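Local coordinates for thioesterase superfamily protein (Sulfolobus solfataricus, PDB 2GF6) that binds coenzyme A and probably hydrolyses fatty acyl-CoA thioesters, at residues Gly22-Thr36 / Tyr67-Leu81. Numbering follows the deposited sequence.
Sequences GIAHYAAYYRFFTNT and YHRPVKLGDKLTVLL. With COA (coenzyme A), chain F.
Tyr67 turns the edge of its ring onto one face of Tyr29, a T-shaped stack with centroids 5.1 Å apart and planes at 68°, where the central helix of the hotdog fold begins against the sheet that wraps it. Coenzyme A runs into this corner: its sulfur S1P sits over a face of Tyr67, 3.7 Å from CE2, and its N8P donates to the Tyr67 carbonyl O. The Tyr29 hydroxyl donates to a water that in turn donates to Ala24 O and to O5P of the coenzyme, and accepts from a second water bound to Arg69 O. Replacing Tyr29 with an alanine would probably leave the Tyr67 edge without its facing ring and both waters without the hydroxyl they share. One layer out, Ala24 N donates to Val71 O at 2.7 Å, pinning the two loops together, and Val71 CG2 touches both Ala24 CB, at a tight 3.5 Å, and Tyr29 OH. Tyr67 OH is hydrogen-bonded to Ser63 OG of a neighbouring subunit, which also bonds the coenzyme through Glu62, Trp119 and Ser121. Farther along helix 26-36, Leu77 CD1 lies over a face of Phe32, 4.1 Å from its centroid. Thr36 OG1 stands beside its own backbone N, anti to the carbonyl carbon (chi1 -56°), and bonds back to Phe32 O at 2.9 Å, while its methyl CG2 packs 3.9 Å from Leu81 CB.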
loop_
_atom_site.group_PDB
_atom_site.type_symbol
_atom_site.label_atom_id
_atom_site.label_comp_id
_atom_site.label_asym_id
_atom_site.label_seq_id
_atom_site.Cartn_x
_atom_site.Cartn_y
_atom_site.Cartn_z
ATOM N N GLY A 22 7.756 10.954 -8.035
ATOM C CA GLY A 22 8.918 10.274 -8.655
ATOM C C GLY A 22 9.973 9.711 -7.683
ATOM O O GLY A 22 11.087 9.375 -8.074
ATOM N N ILE A 23 9.596 9.592 -6.416
ATOM C CA ILE A 23 10.526 9.188 -5.375
ATOM C C ILE A 23 9.815 8.197 -4.517
ATOM O O ILE A 23 8.553 8.120 -4.554
ATOM C CB ILE A 23 10.951 10.382 -4.475
ATOM C CG1 ILE A 23 9.729 11.039 -3.789
ATOM C CG2 ILE A 23 11.690 11.411 -5.305
ATOM C CD1 ILE A 23 10.122 12.157 -2.817
ATOM N N ALA A 24 10.603 7.450 -3.750
ATOM C CA ALA A 24 10.039 6.526 -2.774
ATOM C C ALA A 24 9.233 7.269 -1.700
ATOM O O ALA A 24 9.634 8.340 -1.211
ATOM C CB ALA A 24 11.132 5.708 -2.142
ATOM N N HIS A 25 8.101 6.673 -1.351
ATOM C CA HIS A 25 7.128 7.256 -0.432
ATOM C C HIS A 25 7.283 6.667 0.983
ATOM O O HIS A 25 8.059 5.722 1.217
ATOM C CB HIS A 25 5.687 7.047 -0.973
ATOM C CG HIS A 25 5.332 5.616 -1.293
ATOM N ND1 HIS A 25 5.607 4.558 -0.452
ATOM C CD2 HIS A 25 4.697 5.079 -2.362
ATOM C CE1 HIS A 25 5.173 3.436 -0.989
ATOM N NE2 HIS A 25 4.589 3.727 -2.137
ATOM N N TYR A 26 6.530 7.232 1.919
ATOM C CA TYR A 26 6.589 6.841 3.316
ATOM C C TYR A 26 6.558 5.362 3.573
ATOM O O TYR A 26 7.295 4.890 4.450
ATOM C CB TYR A 26 5.381 7.430 4.032
ATOM C CG TYR A 26 5.296 7.333 5.543
ATOM C CD1 TYR A 26 5.984 8.224 6.353
ATOM C CD2 TYR A 26 4.427 6.451 6.150
ATOM C CE1 TYR A 26 5.876 8.200 7.714
ATOM C CE2 TYR A 26 4.290 6.416 7.558
ATOM C CZ TYR A 26 5.024 7.305 8.326
ATOM O OH TYR A 26 4.929 7.336 9.681
ATOM N N ALA A 27 5.669 4.639 2.895
ATOM C CA ALA A 27 5.453 3.216 3.194
ATOM C C ALA A 27 6.574 2.420 2.603
ATOM O O ALA A 27 6.867 1.326 3.042
ATOM C CB ALA A 27 4.092 2.724 2.607
ATOM N N ALA A 28 7.202 2.945 1.573
ATOM C CA ALA A 28 8.284 2.212 0.949
ATOM C C ALA A 28 9.383 1.938 1.970
ATOM O O ALA A 28 9.974 0.831 2.023
ATOM C CB ALA A 28 8.816 2.995 -0.204
ATOM N N TYR A 29 9.637 2.932 2.813
ATOM C CA TYR A 29 10.747 2.846 3.775
ATOM C C TYR A 29 10.471 1.770 4.803
ATOM O O TYR A 29 11.393 1.091 5.268
ATOM C CB TYR A 29 11.039 4.232 4.392
ATOM C CG TYR A 29 11.742 5.174 3.402
ATOM C CD1 TYR A 29 13.114 5.096 3.189
ATOM C CD2 TYR A 29 11.031 6.083 2.633
ATOM C CE1 TYR A 29 13.743 5.904 2.278
ATOM C CE2 TYR A 29 11.660 6.905 1.723
ATOM C CZ TYR A 29 13.009 6.812 1.541
ATOM O OH TYR A 29 13.671 7.623 0.622
ATOM N N TYR A 30 9.191 1.586 5.122
ATOM C CA TYR A 30 8.709 0.478 5.946
ATOM C C TYR A 30 8.933 -0.831 5.239
ATOM O O TYR A 30 9.231 -1.834 5.868
ATOM C CB TYR A 30 7.215 0.663 6.233
ATOM C CG TYR A 30 6.505 -0.458 7.026
ATOM C CD1 TYR A 30 6.558 -0.505 8.415
ATOM C CD2 TYR A 30 5.759 -1.427 6.381
ATOM C CE1 TYR A 30 5.913 -1.513 9.126
ATOM C CE2 TYR A 30 5.128 -2.438 7.073
ATOM C CZ TYR A 30 5.191 -2.475 8.442
ATOM O OH TYR A 30 4.504 -3.472 9.152
ATOM N N ARG A 31 8.766 -0.843 3.925
ATOM C CA ARG A 31 9.007 -2.054 3.195
ATOM C C ARG A 31 10.451 -2.388 3.419
ATOM O O ARG A 31 10.791 -3.500 3.695
ATOM C CB ARG A 31 8.703 -1.911 1.692
ATOM C CG ARG A 31 8.774 -3.268 0.957
ATOM C CD ARG A 31 8.339 -3.242 -0.502
ATOM N NE ARG A 31 9.357 -2.724 -1.410
ATOM C CZ ARG A 31 10.490 -3.343 -1.760
ATOM N NH1 ARG A 31 10.846 -4.508 -1.240
ATOM N NH2 ARG A 31 11.302 -2.753 -2.630
ATOM N N PHE A 32 11.315 -1.393 3.314
ATOM C CA PHE A 32 12.738 -1.687 3.351
ATOM C C PHE A 32 13.183 -2.149 4.742
ATOM O O PHE A 32 13.956 -3.096 4.846
ATOM C CB PHE A 32 13.570 -0.470 2.930
ATOM C CG PHE A 32 13.151 0.132 1.616
ATOM C CD1 PHE A 32 12.847 -0.667 0.517
ATOM C CD2 PHE A 32 13.064 1.510 1.479
ATOM C CE1 PHE A 32 12.476 -0.095 -0.705
ATOM C CE2 PHE A 32 12.665 2.085 0.287
ATOM C CZ PHE A 32 12.381 1.279 -0.812
ATOM N N PHE A 33 12.760 -1.447 5.797
ATOM C CA PHE A 33 13.310 -1.723 7.112
ATOM C C PHE A 33 12.696 -3.005 7.708
ATOM O O PHE A 33 13.406 -3.795 8.369
ATOM C CB PHE A 33 13.314 -0.461 8.013
ATOM C CG PHE A 33 11.966 0.028 8.482
ATOM C CD1 PHE A 33 11.118 -0.773 9.248
ATOM C CD2 PHE A 33 11.608 1.351 8.289
ATOM C CE1 PHE A 33 9.900 -0.285 9.727
ATOM C CE2 PHE A 33 10.391 1.845 8.775
ATOM C CZ PHE A 33 9.544 1.021 9.500
ATOM N N THR A 34 11.426 -3.267 7.376
ATOM C CA THR A 34 10.769 -4.552 7.710
ATOM C C THR A 34 11.517 -5.740 7.102
ATOM O O THR A 34 11.832 -6.697 7.781
ATOM C CB THR A 34 9.286 -4.535 7.260
ATOM O OG1 THR A 34 8.678 -3.387 7.835
ATOM C CG2 THR A 34 8.515 -5.799 7.746
ATOM N N ASN A 35 11.836 -5.659 5.817
ATOM C CA ASN A 35 12.660 -6.678 5.208
ATOM C C ASN A 35 13.991 -6.801 5.933
ATOM O O ASN A 35 14.484 -7.904 6.181
ATOM C CB ASN A 35 12.904 -6.366 3.735
ATOM C CG ASN A 35 11.666 -6.536 2.879
ATOM O OD1 ASN A 35 10.736 -7.275 3.234
ATOM N ND2 ASN A 35 11.648 -5.857 1.740
ATOM N N THR A 36 14.598 -5.671 6.269
ATOM C CA THR A 36 15.913 -5.735 6.944
ATOM C C THR A 36 15.779 -6.431 8.309
ATOM O O THR A 36 16.579 -7.340 8.652
ATOM C CB THR A 36 16.541 -4.336 7.074
ATOM O OG1 THR A 36 16.633 -3.748 5.779
ATOM C CG2 THR A 36 17.925 -4.388 7.672
ATOM N N TYR A 67 14.936 11.990 6.243
ATOM C CA TYR A 67 15.108 11.696 4.840
ATOM C C TYR A 67 16.026 12.748 4.253
ATOM O O TYR A 67 15.582 13.840 3.918
ATOM C CB TYR A 67 13.756 11.716 4.143
ATOM C CG TYR A 67 12.710 10.877 4.842
ATOM C CD1 TYR A 67 11.930 11.409 5.854
ATOM C CD2 TYR A 67 12.498 9.553 4.490
ATOM C CE1 TYR A 67 10.968 10.649 6.504
ATOM C CE2 TYR A 67 11.523 8.759 5.153
ATOM C CZ TYR A 67 10.756 9.321 6.143
ATOM O OH TYR A 67 9.793 8.571 6.807
ATOM N N HIS A 68 17.314 12.425 4.160
ATOM C CA HIS A 68 18.315 13.383 3.716
ATOM C C HIS A 68 18.268 13.528 2.221
ATOM O O HIS A 68 18.532 14.606 1.669
ATOM C CB HIS A 68 19.724 12.909 4.082
ATOM C CG HIS A 68 20.002 12.873 5.545
ATOM N ND1 HIS A 68 20.247 14.014 6.277
ATOM C CD2 HIS A 68 20.145 11.834 6.402
ATOM C CE1 HIS A 68 20.497 13.681 7.531
ATOM N NE2 HIS A 68 20.442 12.363 7.632
ATOM N N ARG A 69 18.031 12.414 1.550
ATOM C CA ARG A 69 18.073 12.413 0.109
ATOM C C ARG A 69 16.985 11.519 -0.386
ATOM O O ARG A 69 16.639 10.531 0.284
ATOM C CB ARG A 69 19.410 11.885 -0.386
ATOM C CG ARG A 69 20.586 12.811 -0.152
ATOM C CD ARG A 69 21.878 12.100 -0.543
ATOM N NE ARG A 69 22.988 12.469 0.338
ATOM C CZ ARG A 69 24.172 12.952 -0.051
ATOM N NH1 ARG A 69 24.469 13.130 -1.338
ATOM N NH2 ARG A 69 25.086 13.257 0.873
ATOM N N PRO A 70 16.463 11.837 -1.573
ATOM C CA PRO A 70 15.419 11.031 -2.149
ATOM C C PRO A 70 16.002 9.769 -2.767
ATOM O O PRO A 70 17.169 9.751 -3.151
ATOM C CB PRO A 70 14.867 11.926 -3.247
ATOM C CG PRO A 70 16.114 12.661 -3.743
ATOM C CD PRO A 70 16.887 12.925 -2.485
ATOM N N VAL A 71 15.182 8.729 -2.870
ATOM C CA VAL A 71 15.512 7.577 -3.696
ATOM C C VAL A 71 14.416 7.377 -4.757
ATOM O O VAL A 71 13.230 7.657 -4.531
ATOM C CB VAL A 71 15.778 6.267 -2.845
ATOM C CG1 VAL A 71 17.010 6.458 -1.989
ATOM C CG2 VAL A 71 14.619 5.893 -1.970
ATOM N N LYS A 72 14.830 6.848 -5.891
ATOM C CA LYS A 72 14.018 6.816 -7.084
ATOM C C LYS A 72 13.858 5.428 -7.637
ATOM O O LYS A 72 14.529 4.479 -7.224
ATOM C CB LYS A 72 14.663 7.701 -8.157
ATOM C CG LYS A 72 14.867 9.131 -7.674
ATOM C CD LYS A 72 15.567 10.000 -8.691
ATOM C CE LYS A 72 14.714 10.150 -9.945
ATOM N NZ LYS A 72 14.814 11.494 -10.569
ATOM N N LEU A 73 12.979 5.331 -8.624
ATOM C CA LEU A 73 12.659 4.053 -9.215
ATOM C C LEU A 73 13.923 3.454 -9.808
ATOM O O LEU A 73 14.595 4.089 -10.613
ATOM C CB LEU A 73 11.592 4.250 -10.279
ATOM C CG LEU A 73 11.129 3.053 -11.089
ATOM C CD1 LEU A 73 10.391 2.059 -10.259
ATOM C CD2 LEU A 73 10.246 3.606 -12.244
ATOM N N GLY A 74 14.263 2.232 -9.404
ATOM C CA GLY A 74 15.448 1.572 -9.959
ATOM C C GLY A 74 16.688 1.649 -9.078
ATOM O O GLY A 74 17.590 0.820 -9.211
ATOM N N ASP A 75 16.757 2.624 -8.169
ATOM C CA ASP A 75 17.946 2.756 -7.329
ATOM C C ASP A 75 18.117 1.478 -6.529
ATOM O O ASP A 75 17.136 0.912 -6.070
ATOM C CB ASP A 75 17.816 3.960 -6.391
ATOM C CG ASP A 75 18.014 5.289 -7.111
ATOM O OD1 ASP A 75 18.405 5.284 -8.323
ATOM O OD2 ASP A 75 17.798 6.336 -6.462
ATOM N N LYS A 76 19.358 1.004 -6.405
ATOM C CA LYS A 76 19.677 -0.054 -5.446
ATOM C C LYS A 76 20.018 0.572 -4.112
ATOM O O LYS A 76 20.714 1.589 -4.062
ATOM C CB LYS A 76 20.880 -0.882 -5.890
ATOM C CG LYS A 76 20.636 -1.738 -7.116
ATOM C CD LYS A 76 21.862 -2.631 -7.454
ATOM C CE LYS A 76 23.213 -1.866 -7.590
ATOM N NZ LYS A 76 23.346 -1.047 -8.837
ATOM N N LEU A 77 19.600 -0.087 -3.037
ATOM C CA LEU A 77 19.778 0.419 -1.680
ATOM C C LEU A 77 20.387 -0.639 -0.773
ATOM O O LEU A 77 20.230 -1.829 -0.995
ATOM C CB LEU A 77 18.435 0.844 -1.092
ATOM C CG LEU A 77 17.582 1.757 -1.962
ATOM C CD1 LEU A 77 16.306 2.016 -1.266
ATOM C CD2 LEU A 77 18.270 3.068 -2.288
ATOM N N THR A 78 21.108 -0.179 0.234
ATOM C CA THR A 78 21.676 -1.032 1.243
ATOM C C THR A 78 21.127 -0.486 2.550
ATOM O O THR A 78 21.244 0.693 2.825
ATOM C CB THR A 78 23.229 -0.961 1.204
ATOM O OG1 THR A 78 23.709 -1.568 0.001
ATOM C CG2 THR A 78 23.852 -1.670 2.402
ATOM N N VAL A 79 20.451 -1.334 3.318
ATOM C CA VAL A 79 20.024 -0.970 4.652
ATOM C C VAL A 79 21.022 -1.594 5.649
ATOM O O VAL A 79 21.372 -2.763 5.540
ATOM C CB VAL A 79 18.557 -1.431 4.937
ATOM C CG1 VAL A 79 18.004 -0.772 6.183
ATOM C CG2 VAL A 79 17.655 -1.160 3.722
ATOM N N LEU A 80 21.479 -0.767 6.588
ATOM C CA LEU A 80 22.325 -1.160 7.711
ATOM C C LEU A 80 21.491 -1.149 8.992
ATOM O O LEU A 80 20.858 -0.159 9.313
ATOM C CB LEU A 80 23.513 -0.194 7.847
ATOM C CG LEU A 80 24.324 0.079 6.575
ATOM C CD1 LEU A 80 25.506 0.962 6.835
ATOM C CD2 LEU A 80 24.812 -1.212 5.956
ATOM N N LEU A 81 21.507 -2.254 9.730
ATOM C CA LEU A 81 20.737 -2.362 10.963
ATOM C C LEU A 81 21.617 -2.356 12.210
ATOM O O LEU A 81 22.669 -2.997 12.242
ATOM C CB LEU A 81 19.912 -3.649 10.950
ATOM C CG LEU A 81 18.681 -3.687 11.868
ATOM C CD1 LEU A 81 17.563 -2.766 11.356
ATOM C CD2 LEU A 81 18.195 -5.107 11.956
HETATM N N1A COA F . 13.660 19.547 10.814
HETATM C C2A COA F . 13.628 20.932 10.877
HETATM N N3A COA F . 14.126 21.689 9.833
HETATM C C4A COA F . 14.656 21.082 8.751
HETATM C C5A COA F . 14.710 19.698 8.665
HETATM C C6A COA F . 14.205 18.925 9.699
HETATM N N6A COA F . 14.241 17.599 9.596
HETATM N N7A COA F . 15.288 19.370 7.493
HETATM C C8A COA F . 15.596 20.502 6.837
HETATM N N9A COA F . 15.216 21.572 7.606
HETATM C C1B COA F . 15.473 23.005 7.335
HETATM C C2B COA F . 16.943 23.287 7.050
HETATM O O2B COA F . 17.658 23.625 8.207
HETATM C C3B COA F . 16.852 24.437 6.082
HETATM O O3B COA F . 16.634 25.631 6.780
HETATM P P3B COA F . 17.693 26.822 6.596
HETATM O O7A COA F . 17.243 27.955 7.488
HETATM O O8A COA F . 17.726 27.257 5.128
HETATM O O9A COA F . 19.029 26.291 7.086
HETATM C C4B COA F . 15.612 24.133 5.277
HETATM O O4B COA F . 14.763 23.456 6.188
HETATM C C5B COA F . 15.916 23.245 4.079
HETATM O O5B COA F . 16.928 22.308 4.374
HETATM P P1A COA F . 18.139 22.080 3.337
HETATM O O1A COA F . 18.948 20.861 3.725
HETATM O O2A COA F . 19.022 23.298 3.264
HETATM O O3A COA F . 17.345 21.759 1.962
HETATM P P2A COA F . 18.047 21.365 0.556
HETATM O O4A COA F . 19.455 20.893 0.774
HETATM O O5A COA F . 17.927 22.544 -0.400
HETATM O O6A COA F . 17.179 20.148 -0.016
HETATM C CBP COA F . 16.114 18.094 0.083
HETATM C CCP COA F . 16.364 19.387 0.833
HETATM C CDP COA F . 17.415 17.598 -0.569
HETATM C CEP COA F . 15.070 18.396 -0.992
HETATM C CAP COA F . 15.690 17.043 1.105
HETATM O OAP COA F . 16.777 16.732 1.941
HETATM C C9P COA F . 15.219 15.767 0.471
HETATM O O9P COA F . 15.168 15.586 -0.907
HETATM N N8P COA F . 14.836 14.841 1.314
HETATM C C7P COA F . 14.345 13.581 0.830
HETATM C C6P COA F . 12.855 13.691 0.633
HETATM C C5P COA F . 12.297 12.306 0.591
HETATM O O5P COA F . 12.722 11.476 -0.222
HETATM N N4P COA F . 11.388 12.081 1.508
HETATM C C3P COA F . 10.060 11.673 1.184
HETATM C C2P COA F . 9.953 10.176 1.310
HETATM S S1P COA F . 8.931 9.622 2.682
HETATM O O HOH W 1 12.223 9.056 -1.137
HETATM O O HOH W 2 8.709 5.911 6.458
HETATM O O HOH W 3 15.460 9.131 2.030
#